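Local coordinates for protein 6-aminohexanoate-cyclic-dimer hydrolase (PDB 3A2Q) that hydrolyses the cyclic dimer of 6-aminohexanoate, a by-product of nylon-6 manufacture, to the linear dimer, as a member of the amidase family, at residues A[26-31]-A[51-56]; A[128-133]-A[394-399]; A[217-222]-A[462-467]; A[307-312]-A[408-413]. The protein carries 1 engineered substitution. One frame throughout, in Å; residues are numbered along the deposited sequence.

Contact 1 (A[26-31]-A[51-56]); sequences ELLEAT and EKARRE
Glu29 and Arg54 form a side-on salt bridge across an antiparallel pair of helices, 24-42 and 50-59, whose segments here run at 169° with their axes 10.7 Å apart. The two side chains meet at about a right angle, yet their flat ends are turned almost into one plane, carboxylate and guanidinium lying 11° apart. Arg54 NE gives a bond of 2.9 Å to Glu29 OE2, and Arg54 NH2 one of 3.1 Å to Glu29 OE1, both nearly straight and both on syn lone pairs. The glutamate chain reaches this position by bending at chi2 (-53°), whereas the arginine stays extended from CG to NE. Glu51, a turn back on the same helix, meets another edge of the guanidinium, where its OE1 lies 3.4 Å from Arg54 NH1, so one cation serves two acids. Replacing Arg54 by a leucine would probably leave Glu29 and Glu51 without this shared positive partner. Beside this network the contact turns apolar: Leu28 CD2 lies 4.2 Å from Ala53 CB, and both residues also rest on Leu115 of strand 113-118. The small alanine lets the leucine come close, with Leu28 CD1 3.3 Å from the backbone O of Ala53.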
loop_
_atom_site.group_PDB
_atom_site.type_symbol
_atom_site.label_atom_id
_atom_site.label_comp_id
_atom_site.label_asym_id
_atom_site.label_seq_id
_atom_site.Cartn_x
_atom_site.Cartn_y
_atom_site.Cartn_z
ATOM N N GLU A 26 19.233 -15.910 -15.358
ATOM C CA GLU A 26 20.128 -14.781 -15.146
ATOM C C GLU A 26 19.426 -13.707 -14.325
ATOM O O GLU A 26 19.910 -13.302 -13.268
ATOM C CB GLU A 26 20.579 -14.201 -16.488
ATOM C CG GLU A 26 21.690 -14.994 -17.162
ATOM C CD GLU A 26 22.093 -14.416 -18.507
ATOM O OE1 GLU A 26 23.190 -14.756 -18.996
ATOM O OE2 GLU A 26 21.309 -13.628 -19.077
ATOM N N LEU A 27 18.273 -13.257 -14.814
ATOM C CA LEU A 27 17.499 -12.233 -14.123
ATOM C C LEU A 27 17.178 -12.666 -12.698
ATOM O O LEU A 27 17.402 -11.914 -11.747
ATOM C CB LEU A 27 16.198 -11.953 -14.885
ATOM C CG LEU A 27 15.255 -10.905 -14.281
ATOM C CD1 LEU A 27 15.967 -9.566 -14.173
ATOM C CD2 LEU A 27 14.012 -10.785 -15.145
ATOM N N LEU A 28 16.668 -13.887 -12.556
ATOM C CA LEU A 28 16.305 -14.420 -11.248
ATOM C C LEU A 28 17.509 -14.531 -10.319
ATOM O O LEU A 28 17.455 -14.089 -9.171
ATOM C CB LEU A 28 15.662 -15.801 -11.396
ATOM C CG LEU A 28 14.564 -16.187 -10.397
ATOM C CD1 LEU A 28 14.279 -17.674 -10.531
ATOM C CD2 LEU A 28 14.979 -15.863 -8.972
ATOM N N GLU A 29 18.590 -15.133 -10.808
ATOM C CA GLU A 29 19.793 -15.295 -9.999
ATOM C C GLU A 29 20.454 -13.954 -9.708
ATOM O O GLU A 29 21.023 -13.754 -8.635
ATOM C CB GLU A 29 20.786 -16.228 -10.697
ATOM C CG GLU A 29 20.305 -17.665 -10.816
ATOM C CD GLU A 29 19.872 -18.250 -9.484
ATOM O OE1 GLU A 29 20.518 -17.944 -8.461
ATOM O OE2 GLU A 29 18.892 -19.025 -9.458
ATOM N N ALA A 30 20.379 -13.036 -10.665
ATOM C CA ALA A 30 20.953 -11.711 -10.484
ATOM C C ALA A 30 20.139 -10.985 -9.418
ATOM O O ALA A 30 20.675 -10.196 -8.637
ATOM C CB ALA A 30 20.916 -10.933 -11.795
ATOM N N THR A 31 18.839 -11.266 -9.388
ATOM C CA THR A 31 17.942 -10.652 -8.417
ATOM C C THR A 31 18.146 -11.256 -7.026
ATOM O O THR A 31 18.186 -10.534 -6.029
ATOM C CB THR A 31 16.466 -10.824 -8.843
ATOM O OG1 THR A 31 16.262 -10.202 -10.119
ATOM C CG2 THR A 31 15.538 -10.187 -7.820
ATOM N N GLU A 51 13.676 -20.931 -3.849
ATOM C CA GLU A 51 13.439 -22.214 -4.501
ATOM C C GLU A 51 12.146 -22.188 -5.312
ATOM O O GLU A 51 12.139 -22.572 -6.483
ATOM C CB GLU A 51 13.407 -23.344 -3.469
ATOM C CG GLU A 51 14.714 -23.486 -2.696
ATOM C CD GLU A 51 15.927 -23.672 -3.603
ATOM O OE1 GLU A 51 17.065 -23.628 -3.089
ATOM O OE2 GLU A 51 15.748 -23.864 -4.825
ATOM N N LYS A 52 11.055 -21.731 -4.702
ATOM C CA LYS A 52 9.790 -21.653 -5.421
ATOM C C LYS A 52 9.974 -20.728 -6.613
ATOM O O LYS A 52 9.517 -21.019 -7.715
ATOM C CB LYS A 52 8.672 -21.112 -4.527
ATOM C CG LYS A 52 7.402 -20.779 -5.303
ATOM C CD LYS A 52 6.241 -20.371 -4.407
ATOM C CE LYS A 52 5.659 -21.562 -3.667
ATOM N NZ LYS A 52 4.398 -21.203 -2.955
ATOM N N ALA A 53 10.654 -19.610 -6.386
ATOM C CA ALA A 53 10.895 -18.652 -7.453
ATOM C C ALA A 53 11.637 -19.332 -8.596
ATOM O O ALA A 53 11.406 -19.033 -9.769
ATOM C CB ALA A 53 11.708 -17.478 -6.927
ATOM N N ARG A 54 12.525 -20.255 -8.245
ATOM C CA ARG A 54 13.309 -20.968 -9.243
ATOM C C ARG A 54 12.488 -21.994 -10.010
ATOM O O ARG A 54 12.724 -22.213 -11.197
ATOM C CB ARG A 54 14.515 -21.634 -8.578
ATOM C CG ARG A 54 15.645 -20.661 -8.286
ATOM C CD ARG A 54 16.639 -21.228 -7.288
ATOM N NE ARG A 54 17.773 -20.331 -7.093
ATOM C CZ ARG A 54 18.476 -20.249 -5.968
ATOM N NH1 ARG A 54 18.159 -21.011 -4.930
ATOM N NH2 ARG A 54 19.493 -19.402 -5.882
ATOM N N ARG A 55 11.521 -22.616 -9.339
ATOM C CA ARG A 55 10.670 -23.610 -9.988
ATOM C C ARG A 55 9.694 -22.910 -10.927
ATOM O O ARG A 55 9.495 -23.336 -12.064
ATOM C CB ARG A 55 9.855 -24.391 -8.958
ATOM C CG ARG A 55 10.616 -24.888 -7.744
ATOM C CD ARG A 55 9.621 -25.438 -6.728
ATOM N NE ARG A 55 10.205 -25.630 -5.403
ATOM C CZ ARG A 55 9.499 -25.940 -4.320
ATOM N NH1 ARG A 55 8.183 -26.093 -4.405
ATOM N NH2 ARG A 55 10.106 -26.094 -3.150
ATOM N N GLU A 56 9.078 -21.836 -10.440
ATOM C CA GLU A 56 8.108 -21.091 -11.232
ATOM C C GLU A 56 8.745 -20.438 -12.448
ATOM O O GLU A 56 8.111 -20.313 -13.492
ATOM C CB GLU A 56 7.424 -20.014 -10.376
ATOM C CG GLU A 56 6.847 -20.528 -9.068
ATOM C CD GLU A 56 6.028 -19.479 -8.336
ATOM O OE1 GLU A 56 6.336 -18.275 -8.468
ATOM O OE2 GLU A 56 5.083 -19.860 -7.617
#

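Contact 2 (A[128-133]-A[394-399]); sequences TTEPEA and PEIGEL
Glu130 sends CG anti to its own carbonyl carbon (chi1 -61°) and stays extended beyond CG, which carries its carboxylate to the backbone of Gly397; Thr128, with OG1 anti to its backbone N (chi1 -172°), turns that hydroxyl to the same carboxylate. Glu130 OE1 accepts from Gly397 N at 2.7 Å, a short but bent bond on its syn side, tilted out of the carboxylate plane. Thr128 OG1 steadies the carboxylate from within its own segment, donating to Glu130 OE2 at 2.6 Å from the anti side, likewise tilted out of plane. A water adds a second link across the contact, donating to Glu130 OE2 (2.7 Å) and to Glu395 O while accepting from Leu399 N, so the acid is tied, directly and through the water, to the backbone around a type II turn from Glu395 to Glu398. Gly397 suits the turn's third place: with its phi at 94°, a CB would press against Ile396 O. Ile396 CG2 lies against Glu130 OE1 at 3.6 Å; separately, Thr128 CG2 rests on Leu399 CB at 4.1 Å. An alanine in place of Glu130 would probably leave Gly397 N and Thr128 OG1 without this acceptor and the water with one anchor fewer. The contact joins the loop between strand 113-118 and helix 152-159 to the one between strand 383-387 and helix 416-422, and Leu399 also touches Ser418 and Met421 of that last helix.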
loop_
_atom_site.group_PDB
_atom_site.type_symbol
_atom_site.label_atom_id
_atom_site.label_comp_id
_atom_site.label_asym_id
_atom_site.label_seq_id
_atom_site.Cartn_x
_atom_site.Cartn_y
_atom_site.Cartn_z
ATOM N N THR A 128 4.125 2.205 10.504
ATOM C CA THR A 128 5.570 2.066 10.445
ATOM C C THR A 128 5.711 0.551 10.434
ATOM O O THR A 128 4.765 -0.151 10.786
ATOM C CB THR A 128 6.308 2.657 11.659
ATOM O OG1 THR A 128 7.715 2.614 11.392
ATOM C CG2 THR A 128 6.021 1.863 12.925
ATOM N N THR A 129 6.868 0.044 10.028
ATOM C CA THR A 129 7.061 -1.403 9.940
ATOM C C THR A 129 8.172 -1.845 10.880
ATOM O O THR A 129 9.301 -2.076 10.456
ATOM C CB THR A 129 7.398 -1.803 8.484
ATOM O OG1 THR A 129 6.373 -1.307 7.613
ATOM C CG2 THR A 129 7.475 -3.312 8.330
ATOM N N GLU A 130 7.829 -1.953 12.160
ATOM C CA GLU A 130 8.778 -2.344 13.201
ATOM C C GLU A 130 8.128 -3.356 14.150
ATOM O O GLU A 130 7.976 -3.102 15.347
ATOM C CB GLU A 130 9.217 -1.094 13.971
ATOM C CG GLU A 130 9.913 -0.056 13.087
ATOM C CD GLU A 130 9.985 1.318 13.722
ATOM O OE1 GLU A 130 10.386 1.413 14.901
ATOM O OE2 GLU A 130 9.647 2.309 13.040
ATOM N N PRO A 131 7.739 -4.524 13.616
ATOM C CA PRO A 131 7.102 -5.567 14.423
ATOM C C PRO A 131 8.099 -6.199 15.387
ATOM O O PRO A 131 9.287 -6.290 15.081
ATOM C CB PRO A 131 6.642 -6.574 13.379
ATOM C CG PRO A 131 7.709 -6.465 12.334
ATOM C CD PRO A 131 7.906 -4.970 12.222
ATOM N N GLU A 132 7.609 -6.639 16.539
ATOM C CA GLU A 132 8.463 -7.298 17.519
ATOM C C GLU A 132 8.926 -8.636 16.946
ATOM O O GLU A 132 10.057 -9.068 17.170
ATOM C CB GLU A 132 7.687 -7.548 18.815
ATOM C CG GLU A 132 7.457 -6.309 19.665
ATOM C CD GLU A 132 6.522 -6.565 20.834
ATOM O OE1 GLU A 132 6.571 -7.676 21.409
ATOM O OE2 GLU A 132 5.745 -5.651 21.184
ATOM N N ALA A 133 8.041 -9.278 16.188
ATOM C CA ALA A 133 8.320 -10.579 15.592
ATOM C C ALA A 133 9.483 -10.648 14.608
ATOM O O ALA A 133 10.288 -11.574 14.677
ATOM C CB ALA A 133 7.056 -11.121 14.929
ATOM N N PRO A 394 9.479 9.734 10.033
ATOM C CA PRO A 394 9.934 9.449 11.397
ATOM C C PRO A 394 11.166 8.550 11.471
ATOM O O PRO A 394 11.447 7.777 10.556
ATOM C CB PRO A 394 8.711 8.794 12.045
ATOM C CG PRO A 394 7.977 8.188 10.882
ATOM C CD PRO A 394 8.106 9.242 9.818
ATOM N N GLU A 395 11.905 8.661 12.569
ATOM C CA GLU A 395 13.081 7.823 12.763
ATOM C C GLU A 395 12.594 6.473 13.283
ATOM O O GLU A 395 11.520 6.388 13.886
ATOM C CB GLU A 395 14.031 8.448 13.799
ATOM C CG GLU A 395 14.597 9.798 13.405
ATOM C CD GLU A 395 15.575 10.350 14.431
ATOM O OE1 GLU A 395 15.220 10.406 15.627
ATOM O OE2 GLU A 395 16.698 10.732 14.042
ATOM N N ILE A 396 13.369 5.422 13.039
ATOM C CA ILE A 396 13.023 4.092 13.527
ATOM C C ILE A 396 12.820 4.204 15.038
ATOM O O ILE A 396 13.612 4.852 15.728
ATOM C CB ILE A 396 14.165 3.079 13.266
ATOM C CG1 ILE A 396 14.311 2.818 11.765
ATOM C CG2 ILE A 396 13.891 1.775 14.015
ATOM C CD1 ILE A 396 13.090 2.179 11.136
ATOM N N GLY A 397 11.756 3.591 15.545
ATOM C CA GLY A 397 11.479 3.630 16.971
ATOM C C GLY A 397 10.529 4.729 17.412
ATOM O O GLY A 397 9.830 4.593 18.418
ATOM N N GLU A 398 10.484 5.814 16.650
ATOM C CA GLU A 398 9.636 6.950 16.979
ATOM C C GLU A 398 8.138 6.644 17.126
ATOM O O GLU A 398 7.500 7.112 18.067
ATOM C CB GLU A 398 9.837 8.048 15.933
ATOM C CG GLU A 398 9.257 9.391 16.312
ATOM C CD GLU A 398 9.424 10.416 15.208
ATOM O OE1 GLU A 398 10.519 10.475 14.609
ATOM O OE2 GLU A 398 8.464 11.170 14.945
ATOM N N LEU A 399 7.576 5.858 16.213
ATOM C CA LEU A 399 6.146 5.563 16.273
ATOM C C LEU A 399 5.721 4.365 17.130
ATOM O O LEU A 399 4.526 4.162 17.364
ATOM C CB LEU A 399 5.581 5.417 14.852
ATOM C CG LEU A 399 5.705 6.653 13.946
ATOM C CD1 LEU A 399 4.854 6.462 12.685
ATOM C CD2 LEU A 399 5.242 7.893 14.693
HETATM O O HOH W 1 9.005 4.789 13.782
#

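Contact 3 (A[217-222]-A[462-467]); sequences RSVRDI and LLLQVA
Val219 joins Leu464 and Ala467 in a buried helix-to-helix contact of apolar side chains, with no hydrogen bond between the segments, which brings the first turn of helix 219-229 against helix 460-473 beside the large mixed sheet of the amidase fold. The valine sets both methyls against Ala467 CB, each at 3.9 Å from Val219 CG1 or CG2. CG1, anti to the backbone N (chi1 179°), reaches Leu464 CD2 as well, at 4.0 Å. Ala467, being small, lets the valine settle close to the helix backbone, and a branched residue fits here because its two methyls share the alanine while one also meets the leucine. One turn on, Ile222 crosses Leu464 at about a right angle, its CG2 3.9 Å from Leu464 CD2, so that this one leucine methyl touches both residues of the first helix. Ile222 also reaches Val185 and Leu187 of strand 185-188 and Leu214 of strand 211-216, tying the helix to the sheet. Ser218 caps the start of helix 219-229, its OG accepting from Asp221 N at 3.2 Å; Glu471, farther along the partner helix, takes up Val219 N. At the closest approach the valine touches backbone rather than side chain, with Val219 CG1 3.6 Å from Leu464 O.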
loop_
_atom_site.group_PDB
_atom_site.type_symbol
_atom_site.label_atom_id
_atom_site.label_comp_id
_atom_site.label_asym_id
_atom_site.label_seq_id
_atom_site.Cartn_x
_atom_site.Cartn_y
_atom_site.Cartn_z
ATOM N N ARG A 217 7.812 1.186 -9.876
ATOM C CA ARG A 217 8.593 2.401 -10.051
ATOM C C ARG A 217 8.178 3.172 -11.308
ATOM O O ARG A 217 8.720 4.238 -11.602
ATOM C CB ARG A 217 10.096 2.084 -10.084
ATOM C CG ARG A 217 10.652 1.592 -8.746
ATOM C CD ARG A 217 12.174 1.621 -8.741
ATOM N NE ARG A 217 12.728 0.786 -9.801
ATOM C CZ ARG A 217 12.876 -0.532 -9.725
ATOM N NH1 ARG A 217 12.522 -1.192 -8.630
ATOM N NH2 ARG A 217 13.361 -1.197 -10.762
ATOM N N SER A 218 7.214 2.634 -12.048
ATOM C CA SER A 218 6.727 3.310 -13.248
ATOM C C SER A 218 5.208 3.219 -13.305
ATOM O O SER A 218 4.612 2.282 -12.775
ATOM C CB SER A 218 7.319 2.685 -14.515
ATOM O OG SER A 218 6.806 1.383 -14.731
ATOM N N VAL A 219 4.583 4.187 -13.962
ATOM C CA VAL A 219 3.133 4.187 -14.066
ATOM C C VAL A 219 2.652 3.065 -14.988
ATOM O O VAL A 219 1.577 2.496 -14.776
ATOM C CB VAL A 219 2.614 5.552 -14.570
ATOM C CG1 VAL A 219 1.092 5.526 -14.693
ATOM C CG2 VAL A 219 3.037 6.651 -13.598
ATOM N N ARG A 220 3.451 2.720 -15.995
ATOM C CA ARG A 220 3.034 1.664 -16.905
ATOM C C ARG A 220 3.012 0.315 -16.196
ATOM O O ARG A 220 2.185 -0.543 -16.506
ATOM C CB ARG A 220 3.935 1.622 -18.145
ATOM C CG ARG A 220 5.366 1.172 -17.909
ATOM C CD ARG A 220 6.139 1.195 -19.224
ATOM N NE ARG A 220 7.473 0.618 -19.102
ATOM C CZ ARG A 220 8.316 0.467 -20.121
ATOM N NH1 ARG A 220 7.960 0.852 -21.340
ATOM N NH2 ARG A 220 9.508 -0.081 -19.925
ATOM N N ASP A 221 3.915 0.126 -15.238
ATOM C CA ASP A 221 3.960 -1.121 -14.482
ATOM C C ASP A 221 2.676 -1.285 -13.664
ATOM O O ASP A 221 2.152 -2.388 -13.537
ATOM C CB ASP A 221 5.163 -1.137 -13.538
ATOM C CG ASP A 221 6.390 -1.792 -14.156
ATOM O OD1 ASP A 221 6.388 -2.066 -15.375
ATOM O OD2 ASP A 221 7.366 -2.026 -13.413
ATOM N N ILE A 222 2.178 -0.186 -13.104
ATOM C CA ILE A 222 0.949 -0.232 -12.314
ATOM C C ILE A 222 -0.225 -0.597 -13.218
ATOM O O ILE A 222 -1.043 -1.449 -12.877
ATOM C CB ILE A 222 0.675 1.131 -11.622
ATOM C CG1 ILE A 222 1.758 1.406 -10.572
ATOM C CG2 ILE A 222 -0.702 1.129 -10.964
ATOM C CD1 ILE A 222 1.776 0.401 -9.428
ATOM N N LEU A 462 -8.380 7.525 -15.846
ATOM C CA LEU A 462 -8.003 8.936 -15.825
ATOM C C LEU A 462 -6.809 9.135 -14.904
ATOM O O LEU A 462 -5.872 9.875 -15.221
ATOM C CB LEU A 462 -9.156 9.803 -15.315
ATOM C CG LEU A 462 -10.400 9.958 -16.185
ATOM C CD1 LEU A 462 -11.386 10.881 -15.472
ATOM C CD2 LEU A 462 -10.015 10.535 -17.545
ATOM N N LEU A 463 -6.847 8.459 -13.763
ATOM C CA LEU A 463 -5.771 8.574 -12.789
ATOM C C LEU A 463 -4.417 8.183 -13.376
ATOM O O LEU A 463 -3.445 8.919 -13.230
ATOM C CB LEU A 463 -6.075 7.704 -11.569
ATOM C CG LEU A 463 -5.099 7.808 -10.396
ATOM C CD1 LEU A 463 -5.096 9.232 -9.841
ATOM C CD2 LEU A 463 -5.506 6.818 -9.330
ATOM N N LEU A 464 -4.353 7.033 -14.040
ATOM C CA LEU A 464 -3.098 6.565 -14.623
ATOM C C LEU A 464 -2.674 7.445 -15.785
ATOM O O LEU A 464 -1.486 7.567 -16.080
ATOM C CB LEU A 464 -3.228 5.113 -15.087
ATOM C CG LEU A 464 -3.462 4.085 -13.976
ATOM C CD1 LEU A 464 -3.722 2.717 -14.576
ATOM C CD2 LEU A 464 -2.257 4.052 -13.054
ATOM N N GLN A 465 -3.648 8.056 -16.449
ATOM C CA GLN A 465 -3.346 8.943 -17.561
ATOM C C GLN A 465 -2.636 10.197 -17.056
ATOM O O GLN A 465 -1.606 10.600 -17.602
ATOM C CB GLN A 465 -4.635 9.304 -18.299
ATOM C CG GLN A 465 -5.077 8.222 -19.264
ATOM C CD GLN A 465 -6.534 8.340 -19.647
ATOM O OE1 GLN A 465 -7.153 9.388 -19.466
ATOM N NE2 GLN A 465 -7.090 7.262 -20.185
ATOM N N VAL A 466 -3.173 10.809 -16.005
ATOM C CA VAL A 466 -2.552 12.008 -15.450
ATOM C C VAL A 466 -1.253 11.660 -14.730
ATOM O O VAL A 466 -0.307 12.449 -14.715
ATOM C CB VAL A 466 -3.502 12.739 -14.483
ATOM C CG1 VAL A 466 -2.791 13.936 -13.857
ATOM C CG2 VAL A 466 -4.727 13.223 -15.242
ATOM N N ALA A 467 -1.198 10.474 -14.140
ATOM C CA ALA A 467 0.013 10.063 -13.447
ATOM C C ALA A 467 1.121 9.955 -14.495
ATOM O O ALA A 467 2.268 10.321 -14.245
ATOM C CB ALA A 467 -0.200 8.718 -12.761
#

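Contact 4 (A[307-312]-A[408-413]); sequences SFLKDY and EGRQSA
Arg410 lays one face of its guanidinium over the helix backbone at Leu309 and Lys310, with Leu309 C and Lys310 N beneath it. Its NH2 reaches to 3.2 Å from Lys310 CB and 3.6 Å from Lys310 CG, the aliphatic root of the lysine, while its NH1 comes to 4.1 Å from Leu309 CD2. Both side chains cross the arginine at about a right angle, and no hydrogen bond joins the segments. A long chain ending in a flat group can lie over a helix peptide in this way: it starts with CG anti to the backbone N (chi1 179°) and bends at chi3 (-63°). Lysine fits beside it because its chain, extended as far as CE and bent at the last bond, leads the amine away, leaving Lys310 NZ 6.3 Å from Arg410 NH2. Just before Arg410 the loop turns at Gly409, whose positive phi of 90° would drive a CB into Glu408 O. The next residue, Gln411, is held by a hydrogen bond from Asn125 to its OE1 and by a weak one from its own N to Ser313 of helix 308-331. Gln411 touches a bound 6-aminohexanoic acid, and Leu309 packs on Phe414, another residue of that pocket, so the contact joins helix 308-331 to a wall of this amidase's substrate site.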
loop_
_atom_site.group_PDB
_atom_site.type_symbol
_atom_site.label_atom_id
_atom_site.label_comp_id
_atom_site.label_asym_id
_atom_site.label_seq_id
_atom_site.Cartn_x
_atom_site.Cartn_y
_atom_site.Cartn_z
ATOM N N SER A 307 -14.191 13.233 11.965
ATOM C CA SER A 307 -15.021 12.636 13.012
ATOM C C SER A 307 -15.190 11.139 12.788
ATOM O O SER A 307 -15.270 10.359 13.735
ATOM C CB SER A 307 -16.404 13.292 13.029
ATOM O OG SER A 307 -16.310 14.659 13.371
ATOM N N PHE A 308 -15.239 10.749 11.521
ATOM C CA PHE A 308 -15.414 9.354 11.139
ATOM C C PHE A 308 -14.335 8.429 11.688
ATOM O O PHE A 308 -14.578 7.233 11.879
ATOM C CB PHE A 308 -15.423 9.244 9.610
ATOM C CG PHE A 308 -14.071 9.463 8.978
ATOM C CD1 PHE A 308 -13.163 8.416 8.868
ATOM C CD2 PHE A 308 -13.700 10.721 8.516
ATOM C CE1 PHE A 308 -11.900 8.616 8.307
ATOM C CE2 PHE A 308 -12.442 10.934 7.952
ATOM C CZ PHE A 308 -11.540 9.880 7.847
ATOM N N LEU A 309 -13.142 8.968 11.930
ATOM C CA LEU A 309 -12.050 8.138 12.414
ATOM C C LEU A 309 -12.381 7.434 13.724
ATOM O O LEU A 309 -11.879 6.339 13.990
ATOM C CB LEU A 309 -10.766 8.962 12.567
ATOM C CG LEU A 309 -9.469 8.139 12.568
ATOM C CD1 LEU A 309 -9.363 7.330 11.274
ATOM C CD2 LEU A 309 -8.274 9.061 12.703
ATOM N N LYS A 310 -13.228 8.053 14.541
ATOM C CA LYS A 310 -13.610 7.443 15.812
ATOM C C LYS A 310 -14.390 6.163 15.520
ATOM O O LYS A 310 -14.145 5.116 16.125
ATOM C CB LYS A 310 -14.476 8.401 16.632
ATOM C CG LYS A 310 -14.828 7.872 18.008
ATOM C CD LYS A 310 -15.793 8.796 18.729
ATOM C CE LYS A 310 -16.162 8.240 20.097
ATOM N NZ LYS A 310 -16.780 6.892 19.998
ATOM N N ASP A 311 -15.324 6.263 14.579
ATOM C CA ASP A 311 -16.152 5.132 14.171
ATOM C C ASP A 311 -15.299 4.064 13.502
ATOM O O ASP A 311 -15.517 2.874 13.693
ATOM C CB ASP A 311 -17.232 5.591 13.192
ATOM C CG ASP A 311 -18.157 6.625 13.790
ATOM O OD1 ASP A 311 -18.869 6.298 14.765
ATOM O OD2 ASP A 311 -18.170 7.768 13.286
ATOM N N TYR A 312 -14.328 4.498 12.707
ATOM C CA TYR A 312 -13.446 3.575 12.019
ATOM C C TYR A 312 -12.613 2.790 13.035
ATOM O O TYR A 312 -12.387 1.588 12.884
ATOM C CB TYR A 312 -12.537 4.355 11.067
ATOM C CG TYR A 312 -11.685 3.493 10.169
ATOM C CD1 TYR A 312 -12.254 2.484 9.390
ATOM C CD2 TYR A 312 -10.310 3.696 10.081
ATOM C CE1 TYR A 312 -11.470 1.700 8.546
ATOM C CE2 TYR A 312 -9.520 2.920 9.239
ATOM C CZ TYR A 312 -10.104 1.925 8.477
ATOM O OH TYR A 312 -9.316 1.150 7.661
ATOM N N GLU A 408 -5.552 5.797 25.814
ATOM C CA GLU A 408 -6.952 5.534 26.142
ATOM C C GLU A 408 -8.009 5.690 25.043
ATOM O O GLU A 408 -8.261 6.794 24.544
ATOM C CB GLU A 408 -7.371 6.385 27.347
ATOM C CG GLU A 408 -6.487 6.216 28.577
ATOM C CD GLU A 408 -6.882 7.142 29.728
ATOM O OE1 GLU A 408 -6.068 7.323 30.665
ATOM O OE2 GLU A 408 -8.011 7.681 29.702
ATOM N N GLY A 409 -8.616 4.557 24.676
ATOM C CA GLY A 409 -9.693 4.513 23.691
ATOM C C GLY A 409 -9.468 4.326 22.199
ATOM O O GLY A 409 -10.242 3.632 21.535
ATOM N N ARG A 410 -8.418 4.926 21.658
ATOM C CA ARG A 410 -8.207 4.818 20.222
ATOM C C ARG A 410 -6.930 4.144 19.726
ATOM O O ARG A 410 -5.946 4.019 20.450
ATOM C CB ARG A 410 -8.341 6.212 19.597
ATOM C CG ARG A 410 -8.125 6.293 18.088
ATOM C CD ARG A 410 -8.414 7.690 17.557
ATOM N NE ARG A 410 -9.803 8.080 17.749
ATOM C CZ ARG A 410 -10.335 9.187 17.247
ATOM N NH1 ARG A 410 -9.590 10.005 16.521
ATOM N NH2 ARG A 410 -11.608 9.477 17.471
ATOM N N GLN A 411 -6.985 3.712 18.468
ATOM C CA GLN A 411 -5.888 3.041 17.771
ATOM C C GLN A 411 -4.586 3.830 17.942
ATOM O O GLN A 411 -4.583 5.060 17.871
ATOM C CB GLN A 411 -6.224 2.940 16.278
ATOM C CG GLN A 411 -5.687 1.712 15.571
ATOM C CD GLN A 411 -6.418 0.445 15.966
ATOM O OE1 GLN A 411 -6.101 -0.644 15.487
ATOM N NE2 GLN A 411 -7.404 0.581 16.843
ATOM N N SER A 412 -3.481 3.124 18.165
ATOM C CA SER A 412 -2.189 3.786 18.344
ATOM C C SER A 412 -1.771 4.501 17.059
ATOM O O SER A 412 -1.092 5.525 17.103
ATOM C CB SER A 412 -1.113 2.771 18.766
ATOM O OG SER A 412 -1.008 1.705 17.839
ATOM N N ALA A 413 -2.203 3.971 15.918
ATOM C CA ALA A 413 -1.869 4.564 14.629
ATOM C C ALA A 413 -2.678 5.828 14.358
ATOM O O ALA A 413 -2.372 6.580 13.434
ATOM C CB ALA A 413 -2.098 3.548 13.512
#

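In the fold
Contacts 2 and 4 lie near the pocket, while contacts 1 and 3 belong to the scaffold away from it. The loop that follows strand 383-387 supplies one segment to each of contacts 2 and 4, whose centres are about 20 Å apart and nearest atoms about 6 Å. The side chain of Thr128 in contact 2 is about 8 Å from that of Ser150, probably of the charge relay, and about 11 Å from that of Ala174, the engineered residue at the presumed nucleophile position. Leu309 in contact 4 is about 7 Å from a bound 6-aminohexanoic acid. Contact 4 is nested within the chain loop closed by contact 3, and contact 1 lies about 43 Å from contact 4, centre to centre, across the chain's middle.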